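Glucose-1-phosphate uridylyltransferase (Sphingomonas elodea, PDB 2UX8) probably catalyses the transfer of a uridylyl group from UTP to glucose 1-phosphate, yielding UDP-glucose and diphosphate. Local coordinates at residues K16-V21 with E133-L138; F65-G70 with I108-Q113. All coordinates share one frame; numbering follows the deposited sequence.

Interaction 1 (K16-V21 with E133-L138); sequences KAVFPV and EPFAVL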
ATOM      1  N   LYS C  16      24.736   0.933 -14.377  1.00 44.45           N
ATOM      2  CA  LYS C  16      23.532   1.609 -13.914  1.00 42.36           C
ATOM      3  C   LYS C  16      22.592   2.221 -14.928  1.00 41.12           C
ATOM      4  O   LYS C  16      23.001   2.817 -15.923  1.00 40.84           O
ATOM      5  CB  LYS C  16      23.906   2.672 -12.880  1.00 40.12           C
ATOM      6  CG  LYS C  16      24.620   2.110 -11.673  1.00 40.46           C
ATOM      7  CD  LYS C  16      24.990   3.183 -10.669  1.00 40.94           C
ATOM      8  CE  LYS C  16      25.620   2.552  -9.435  1.00 42.51           C
ATOM      9  NZ  LYS C  16      26.490   3.506  -8.706  1.00 43.43           N
ATOM     10  N   ALA C  17      21.309   2.067 -14.633  1.00 36.49           N
ATOM     11  CA  ALA C  17      20.236   2.585 -15.464  1.00 34.95           C
ATOM     12  C   ALA C  17      19.186   3.265 -14.588  1.00 34.53           C
ATOM     13  O   ALA C  17      18.866   2.793 -13.489  1.00 33.83           O
ATOM     14  CB  ALA C  17      19.602   1.458 -16.254  1.00 21.63           C
ATOM     15  N   VAL C  18      18.655   4.380 -15.078  1.00 29.36           N
ATOM     16  CA  VAL C  18      17.642   5.129 -14.350  1.00 28.67           C
ATOM     17  C   VAL C  18      16.320   5.039 -15.082  1.00 28.51           C
ATOM     18  O   VAL C  18      16.253   5.295 -16.279  1.00 28.62           O
ATOM     19  CB  VAL C  18      18.037   6.604 -14.210  1.00 39.86           C
ATOM     20  CG1 VAL C  18      16.908   7.394 -13.566  1.00 39.97           C
ATOM     21  CG2 VAL C  18      19.294   6.709 -13.383  1.00 38.64           C
ATOM     22  N   PHE C  19      15.265   4.676 -14.356  1.00 34.80           N
ATOM     23  CA  PHE C  19      13.939   4.534 -14.957  1.00 34.80           C
ATOM     24  C   PHE C  19      12.949   5.530 -14.392  1.00 35.67           C
ATOM     25  O   PHE C  19      12.520   5.394 -13.253  1.00 36.22           O
ATOM     26  CB  PHE C  19      13.383   3.134 -14.715  1.00 30.32           C
ATOM     27  CG  PHE C  19      14.277   2.022 -15.189  1.00 29.10           C
ATOM     28  CD1 PHE C  19      15.456   1.714 -14.518  1.00 30.86           C
ATOM     29  CD2 PHE C  19      13.924   1.263 -16.293  1.00 28.52           C
ATOM     30  CE1 PHE C  19      16.261   0.660 -14.941  1.00 30.82           C
ATOM     31  CE2 PHE C  19      14.723   0.208 -16.725  1.00 28.31           C
ATOM     32  CZ  PHE C  19      15.891  -0.097 -16.050  1.00 29.16           C
ATOM     33  N   PRO C  20      12.577   6.553 -15.174  1.00 35.33           N
ATOM     34  CA  PRO C  20      11.613   7.549 -14.681  1.00 35.46           C
ATOM     35  C   PRO C  20      10.237   6.897 -14.682  1.00 35.55           C
ATOM     36  O   PRO C  20       9.661   6.685 -15.736  1.00 35.19           O
ATOM     37  CB  PRO C  20      11.705   8.681 -15.718  1.00 31.33           C
ATOM     38  CG  PRO C  20      13.072   8.492 -16.343  1.00 31.42           C
ATOM     39  CD  PRO C  20      13.166   6.978 -16.456  1.00 30.84           C
ATOM     40  N   VAL C  21       9.717   6.565 -13.509  1.00 39.75           N
ATOM     41  CA  VAL C  21       8.411   5.919 -13.415  1.00 41.01           C
ATOM     42  C   VAL C  21       7.472   6.643 -12.454  1.00 43.36           C
ATOM     43  O   VAL C  21       6.778   6.008 -11.672  1.00 43.95           O
ATOM     44  CB  VAL C  21       8.549   4.446 -12.927  1.00 23.16           C
ATOM     45  CG1 VAL C  21       9.225   3.595 -13.992  1.00 21.58           C
ATOM     46  CG2 VAL C  21       9.343   4.399 -11.624  1.00 20.49           C
ATOM     47  N   GLU C 133      29.731   8.022 -12.390  1.00 56.93           N
ATOM     48  CA  GLU C 133      29.655   6.885 -13.292  1.00 55.35           C
ATOM     49  C   GLU C 133      28.758   7.235 -14.444  1.00 53.57           C
ATOM     50  O   GLU C 133      27.888   8.085 -14.319  1.00 53.91           O
ATOM     51  CB  GLU C 133      29.048   5.661 -12.584  1.00 53.37           C
ATOM     52  CG  GLU C 133      29.863   5.097 -11.435  1.00 55.75           C
ATOM     53  CD  GLU C 133      29.430   3.692 -11.012  1.00 58.58           C
ATOM     54  OE1 GLU C 133      29.259   2.819 -11.892  1.00 59.73           O
ATOM     55  OE2 GLU C 133      29.292   3.457  -9.794  1.00 58.96           O
ATOM     56  N   PRO C 134      28.986   6.613 -15.599  1.00 53.59           N
ATOM     57  CA  PRO C 134      28.125   6.899 -16.744  1.00 51.56           C
ATOM     58  C   PRO C 134      26.821   6.150 -16.431  1.00 49.37           C
ATOM     59  O   PRO C 134      26.839   5.164 -15.699  1.00 50.08           O
ATOM     60  CB  PRO C 134      28.909   6.303 -17.912  1.00 26.12           C
ATOM     61  CG  PRO C 134      29.716   5.221 -17.270  1.00 27.00           C
ATOM     62  CD  PRO C 134      30.177   5.848 -16.001  1.00 27.56           C
ATOM     63  N   PHE C 135      25.694   6.611 -16.951  1.00 34.83           N
ATOM     64  CA  PHE C 135      24.444   5.933 -16.646  1.00 32.19           C
ATOM     65  C   PHE C 135      23.495   5.909 -17.832  1.00 31.15           C
ATOM     66  O   PHE C 135      23.632   6.708 -18.751  1.00 30.50           O
ATOM     67  CB  PHE C 135      23.777   6.610 -15.438  1.00 29.18           C
ATOM     68  CG  PHE C 135      23.466   8.059 -15.657  1.00 28.00           C
ATOM     69  CD1 PHE C 135      22.180   8.467 -15.988  1.00 24.97           C
ATOM     70  CD2 PHE C 135      24.475   9.018 -15.582  1.00 26.10           C
ATOM     71  CE1 PHE C 135      21.898   9.817 -16.245  1.00 21.15           C
ATOM     72  CE2 PHE C 135      24.211  10.353 -15.834  1.00 24.55           C
ATOM     73  CZ  PHE C 135      22.915  10.758 -16.169  1.00 24.89           C
ATOM     74  N   ALA C 136      22.547   4.976 -17.800  1.00 30.92           N
ATOM     75  CA  ALA C 136      21.543   4.844 -18.848  1.00 30.64           C
ATOM     76  C   ALA C 136      20.204   5.393 -18.336  1.00 31.02           C
ATOM     77  O   ALA C 136      19.999   5.538 -17.132  1.00 31.39           O
ATOM     78  CB  ALA C 136      21.386   3.379 -19.229  1.00  4.32           C
ATOM     79  N   VAL C 137      19.304   5.704 -19.257  1.00 34.18           N
ATOM     80  CA  VAL C 137      17.990   6.204 -18.896  1.00 34.08           C
ATOM     81  C   VAL C 137      17.013   5.584 -19.878  1.00 34.73           C
ATOM     82  O   VAL C 137      17.211   5.667 -21.094  1.00 35.54           O
ATOM     83  CB  VAL C 137      17.918   7.742 -18.991  1.00 29.61           C
ATOM     84  CG1 VAL C 137      16.488   8.211 -18.790  1.00 27.28           C
ATOM     85  CG2 VAL C 137      18.826   8.371 -17.943  1.00 29.49           C
ATOM     86  N   LEU C 138      15.972   4.944 -19.353  1.00 36.38           N
ATOM     87  CA  LEU C 138      14.980   4.304 -20.206  1.00 35.60           C
ATOM     88  C   LEU C 138      13.564   4.726 -19.846  1.00 36.52           C
ATOM     89  O   LEU C 138      13.142   4.647 -18.693  1.00 37.01           O
ATOM     90  CB  LEU C 138      15.095   2.773 -20.128  1.00 20.48           C
ATOM     91  CG  LEU C 138      16.454   2.135 -20.451  1.00 18.65           C
ATOM     92  CD1 LEU C 138      17.373   2.246 -19.253  1.00 16.94           C
ATOM     93  CD2 LEU C 138      16.272   0.679 -20.822  1.00 16.34           C
TER
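Lys16 and Glu133 meet tip to tip, their chains crossing at about a right angle. The lysine chain is extended beyond CG, which stands anti to the carbonyl carbon (chi1 -59°), and this carries NZ out to Glu133 OE2, 3.0 Å away, in a salt bridge. NZ comes from above the carboxylate plane. A lysine suits this buried spot because NZ also donates to Ile129 O, while Arg15 is a second cationic partner for the carboxylate. A methionine in place of Lys16 would probably deprive Glu133 of one of its two cationic partners and the Ile129 carbonyl of a donor. Beyond this pair the backbones join in parallel: Ala136 N to Lys16 O (2.9 Å), Val18 N to Ala136 O (2.7 Å) and Leu138 N to Val18 O (3.1 Å).

On one face of the sheet Ala17 and Ala136 sit abreast, CB to CB 4.0 Å, small enough for Leu138 to lean in. Leu138 CD1 lies 3.8 Å from Ala17 CB and also over one face of the Phe19 ring, offset toward its rim; the Phe19 and Leu138 side chains run side by side in the same direction. On the opposite face Val18 CB meets Val137 CG2, the branch anti to its own carbonyl carbon, at 4.2 Å, and Val137 packs on Tyr216, a glucose 1-phosphate-binding residue. Parallel pairing of this kind, with the first strand next to a later one, is characteristic of the Rossmann-like core of GT-A nucleotidyltransferases, in which strand 135-138 leads straight to Leu139 and Asp142 of the sugar-phosphate pocket.

Interaction 2 (F65-G70 with I108-Q113); sequences FVTGRG and IAYVRQ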
ATOM      1  N   PHE C  65      14.948   3.077  -9.835  1.00 35.37           N
ATOM      2  CA  PHE C  65      13.614   3.591 -10.151  1.00 34.82           C
ATOM      3  C   PHE C  65      13.334   4.879  -9.402  1.00 34.93           C
ATOM      4  O   PHE C  65      13.473   4.927  -8.183  1.00 34.39           O
ATOM      5  CB  PHE C  65      12.512   2.603  -9.723  1.00 30.46           C
ATOM      6  CG  PHE C  65      12.405   1.365 -10.567  1.00 30.89           C
ATOM      7  CD1 PHE C  65      13.431   0.971 -11.420  1.00 30.38           C
ATOM      8  CD2 PHE C  65      11.278   0.554 -10.466  1.00 30.52           C
ATOM      9  CE1 PHE C  65      13.335  -0.211 -12.150  1.00 25.71           C
ATOM     10  CE2 PHE C  65      11.184  -0.638 -11.200  1.00 27.57           C
ATOM     11  CZ  PHE C  65      12.214  -1.012 -12.037  1.00 26.32           C
ATOM     12  N   VAL C  66      12.945   5.924 -10.121  1.00 26.69           N
ATOM     13  CA  VAL C  66      12.576   7.169  -9.461  1.00 27.68           C
ATOM     14  C   VAL C  66      11.049   7.191  -9.607  1.00 28.92           C
ATOM     15  O   VAL C  66      10.514   7.469 -10.680  1.00 29.20           O
ATOM     16  CB  VAL C  66      13.304   8.399 -10.099  1.00 25.65           C
ATOM     17  CG1 VAL C  66      13.933   8.007 -11.377  1.00 26.40           C
ATOM     18  CG2 VAL C  66      12.357   9.564 -10.280  1.00 24.30           C
ATOM     19  N   THR C  67      10.372   6.838  -8.510  1.00 34.77           N
ATOM     20  CA  THR C  67       8.913   6.720  -8.459  1.00 36.52           C
ATOM     21  C   THR C  67       8.071   7.856  -7.928  1.00 37.21           C
ATOM     22  O   THR C  67       8.558   8.887  -7.467  1.00 36.80           O
ATOM     23  CB  THR C  67       8.482   5.508  -7.635  1.00 46.51           C
ATOM     24  OG1 THR C  67       9.411   5.317  -6.565  1.00 49.54           O
ATOM     25  CG2 THR C  67       8.400   4.271  -8.487  1.00 48.04           C
ATOM     26  N   GLY C  68       6.769   7.608  -7.990  1.00 48.61           N
ATOM     27  CA  GLY C  68       5.780   8.551  -7.523  1.00 49.14           C
ATOM     28  C   GLY C  68       5.033   8.003  -6.324  1.00 50.36           C
ATOM     29  O   GLY C  68       5.464   7.041  -5.673  1.00 49.88           O
ATOM     30  N   ARG C  69       3.878   8.599  -6.063  1.00 56.33           N
ATOM     31  CA  ARG C  69       3.088   8.228  -4.919  1.00 57.11           C
ATOM     32  C   ARG C  69       2.269   6.950  -4.954  1.00 57.99           C
ATOM     33  O   ARG C  69       2.451   6.122  -4.096  1.00 59.31           O
ATOM     34  CB  ARG C  69       2.225   9.407  -4.516  1.00 47.61           C
ATOM     35  CG  ARG C  69       2.171   9.535  -3.026  1.00 47.80           C
ATOM     36  CD  ARG C  69       2.093  10.970  -2.599  1.00 47.46           C
ATOM     37  NE  ARG C  69       3.267  11.717  -3.023  1.00 44.13           N
ATOM     38  CZ  ARG C  69       3.211  12.748  -3.846  1.00 43.82           C
ATOM     39  NH1 ARG C  69       2.046  13.120  -4.315  1.00 43.67           N
ATOM     40  NH2 ARG C  69       4.296  13.420  -4.185  1.00 40.27           N
ATOM     41  N   GLY C  70       1.373   6.746  -5.902  1.00 44.39           N
ATOM     42  CA  GLY C  70       0.629   5.488  -5.869  1.00 44.73           C
ATOM     43  C   GLY C  70       1.229   4.345  -6.688  1.00 44.92           C
ATOM     44  O   GLY C  70       0.516   3.683  -7.437  1.00 44.82           O
ATOM     45  N   ILE C 108      18.021  -3.247  -7.363  1.00 39.81           N
ATOM     46  CA  ILE C 108      16.927  -2.368  -7.730  1.00 38.95           C
ATOM     47  C   ILE C 108      16.697  -1.429  -6.566  1.00 39.34           C
ATOM     48  O   ILE C 108      16.354  -1.863  -5.477  1.00 40.01           O
ATOM     49  CB  ILE C 108      15.637  -3.132  -8.015  1.00 30.90           C
ATOM     50  CG1 ILE C 108      15.832  -4.023  -9.253  1.00 31.18           C
ATOM     51  CG2 ILE C 108      14.502  -2.141  -8.209  1.00 30.45           C
ATOM     52  CD1 ILE C 108      14.556  -4.531  -9.877  1.00 29.88           C
ATOM     53  N   ALA C 109      16.912  -0.139  -6.798  1.00 35.23           N
ATOM     54  CA  ALA C 109      16.743   0.857  -5.755  1.00 34.35           C
ATOM     55  C   ALA C 109      15.647   1.829  -6.153  1.00 34.75           C
ATOM     56  O   ALA C 109      15.475   2.124  -7.335  1.00 34.27           O
ATOM     57  CB  ALA C 109      18.049   1.589  -5.535  1.00 17.71           C
ATOM     58  N   TYR C 110      14.898   2.308  -5.161  1.00 44.56           N
ATOM     59  CA  TYR C 110      13.809   3.254  -5.396  1.00 45.56           C
ATOM     60  C   TYR C 110      14.029   4.566  -4.664  1.00 44.99           C
ATOM     61  O   TYR C 110      14.541   4.581  -3.542  1.00 45.55           O
ATOM     62  CB  TYR C 110      12.464   2.708  -4.906  1.00 57.63           C
ATOM     63  CG  TYR C 110      12.091   1.348  -5.408  1.00 60.06           C
ATOM     64  CD1 TYR C 110      12.644   0.204  -4.846  1.00 61.05           C
ATOM     65  CD2 TYR C 110      11.182   1.199  -6.453  1.00 62.93           C
ATOM     66  CE1 TYR C 110      12.300  -1.071  -5.320  1.00 63.34           C
ATOM     67  CE2 TYR C 110      10.829  -0.065  -6.936  1.00 63.67           C
ATOM     68  CZ  TYR C 110      11.390  -1.196  -6.366  1.00 63.06           C
ATOM     69  OH  TYR C 110      11.031  -2.445  -6.830  1.00 63.83           O
ATOM     70  N   VAL C 111      13.635   5.662  -5.302  1.00 29.82           N
ATOM     71  CA  VAL C 111      13.716   6.978  -4.690  1.00 29.28           C
ATOM     72  C   VAL C 111      12.481   7.733  -5.130  1.00 29.88           C
ATOM     73  O   VAL C 111      12.117   7.710  -6.304  1.00 30.35           O
ATOM     74  CB  VAL C 111      14.966   7.761  -5.105  1.00 27.95           C
ATOM     75  CG1 VAL C 111      16.188   7.016  -4.650  1.00 26.93           C
ATOM     76  CG2 VAL C 111      14.986   7.994  -6.604  1.00 26.32           C
ATOM     77  N   ARG C 112      11.819   8.380  -4.179  1.00 29.55           N
ATOM     78  CA  ARG C 112      10.606   9.131  -4.472  1.00 29.31           C
ATOM     79  C   ARG C 112      10.921  10.484  -5.084  1.00 29.18           C
ATOM     80  O   ARG C 112      11.771  11.221  -4.587  1.00 28.95           O
ATOM     81  CB  ARG C 112       9.791   9.317  -3.190  1.00 43.59           C
ATOM     82  CG  ARG C 112       9.345   8.016  -2.562  1.00 44.98           C
ATOM     83  CD  ARG C 112       8.264   7.345  -3.394  1.00 46.87           C
ATOM     84  NE  ARG C 112       6.931   7.586  -2.850  1.00 49.67           N
ATOM     85  CZ  ARG C 112       6.241   6.702  -2.130  1.00 50.53           C
ATOM     86  NH1 ARG C 112       6.759   5.508  -1.870  1.00 51.28           N
ATOM     87  NH2 ARG C 112       5.036   7.013  -1.666  1.00 51.08           N
ATOM     88  N   GLN C 113      10.226  10.803  -6.165  1.00 28.22           N
ATOM     89  CA  GLN C 113      10.424  12.060  -6.869  1.00 30.27           C
ATOM     90  C   GLN C 113       9.811  13.204  -6.083  1.00 32.37           C
ATOM     91  O   GLN C 113      10.239  14.355  -6.202  1.00 32.70           O
ATOM     92  CB  GLN C 113       9.776  11.986  -8.238  1.00 41.19           C
ATOM     93  CG  GLN C 113      10.038  13.189  -9.075  1.00 42.29           C
ATOM     94  CD  GLN C 113       9.183  13.217 -10.315  1.00 44.03           C
ATOM     95  OE1 GLN C 113       7.995  12.883 -10.270  1.00 44.51           O
ATOM     96  NE2 GLN C 113       9.770  13.635 -11.432  1.00 44.87           N
TER
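Phe65 and Tyr110 lie side by side on one face of the sheet, pointing the same way, with Phe65 CD2 3.6 Å from Tyr110 CE2. Their planes are turned 79° from each other and the approach is oblique. The next pair on this face is Thr67 and Arg112: the small threonine lets the arginine CD pass 3.9 Å from OG1, which also sits at the edge of the tyrosine ring. On the other face Val66 CB touches Val111 CG2 at 3.9 Å, and beta-branched residues suit such extended backbone. Gln113 follows: its CB, placed by the backbone, lies 4.1 Å from Val66 CG2, and with CG anti to the backbone N (chi1 -175°) the extended chain crosses the valine obliquely.

These side chains are held in step by four backbone hydrogen bonds between the parallel strands, from Phe65 N to Ala109 O (2.7 Å), Val111 N to Phe65 O, Thr67 N to Val111 O and finally Gln113 N to Thr67 O (2.9 Å).

The Arg112 chain bends at chi2 (-71°) and again at chi3, bringing one face of its guanidinium over Gly68 O. Its NE is 3.2 Å from that oxygen at too poor an angle for a hydrogen bond; the guanidinium instead bridges to Asp76 and Asp79 of the second subunit. Arg69 shares that Asp79 and also reaches Glu83 of a third subunit, so the acids probably offset the repulsion between the two arginines.

Further out, Phe78 meets the Phe65 ring edge-to-face, Gln113 and Val66 pack on helix 119-125, strand 16-21 flanks strand 62-67, and residues 109-111 pair antiparallel with a strand of the second subunit, continuing the sheet across the interface.

In the fold
Interactions 1 and 2 are two seams of one mixed sheet, their centres about 13 Å apart, and all four segments belong to the nucleotidyltransferase domain. Along the chain the order is 16-21, 65-70, 108-113, 133-138, but across the sheet it is 135-138, 16-21, 62-67, 108-112, all parallel, the Rossmann-like arrangement in which the chain returns to the other side of its first strand. Strands 16-21 and 62-67 join the seams: Val21 N lies 3.1 Å from Val66 O, and Phe19 CD1 lies 3.7 Å from Phe65 CE1. Interaction 1 lies beside the sugar-phosphate pocket, while interaction 2 forms the edge at which the sheet runs on into the second subunit.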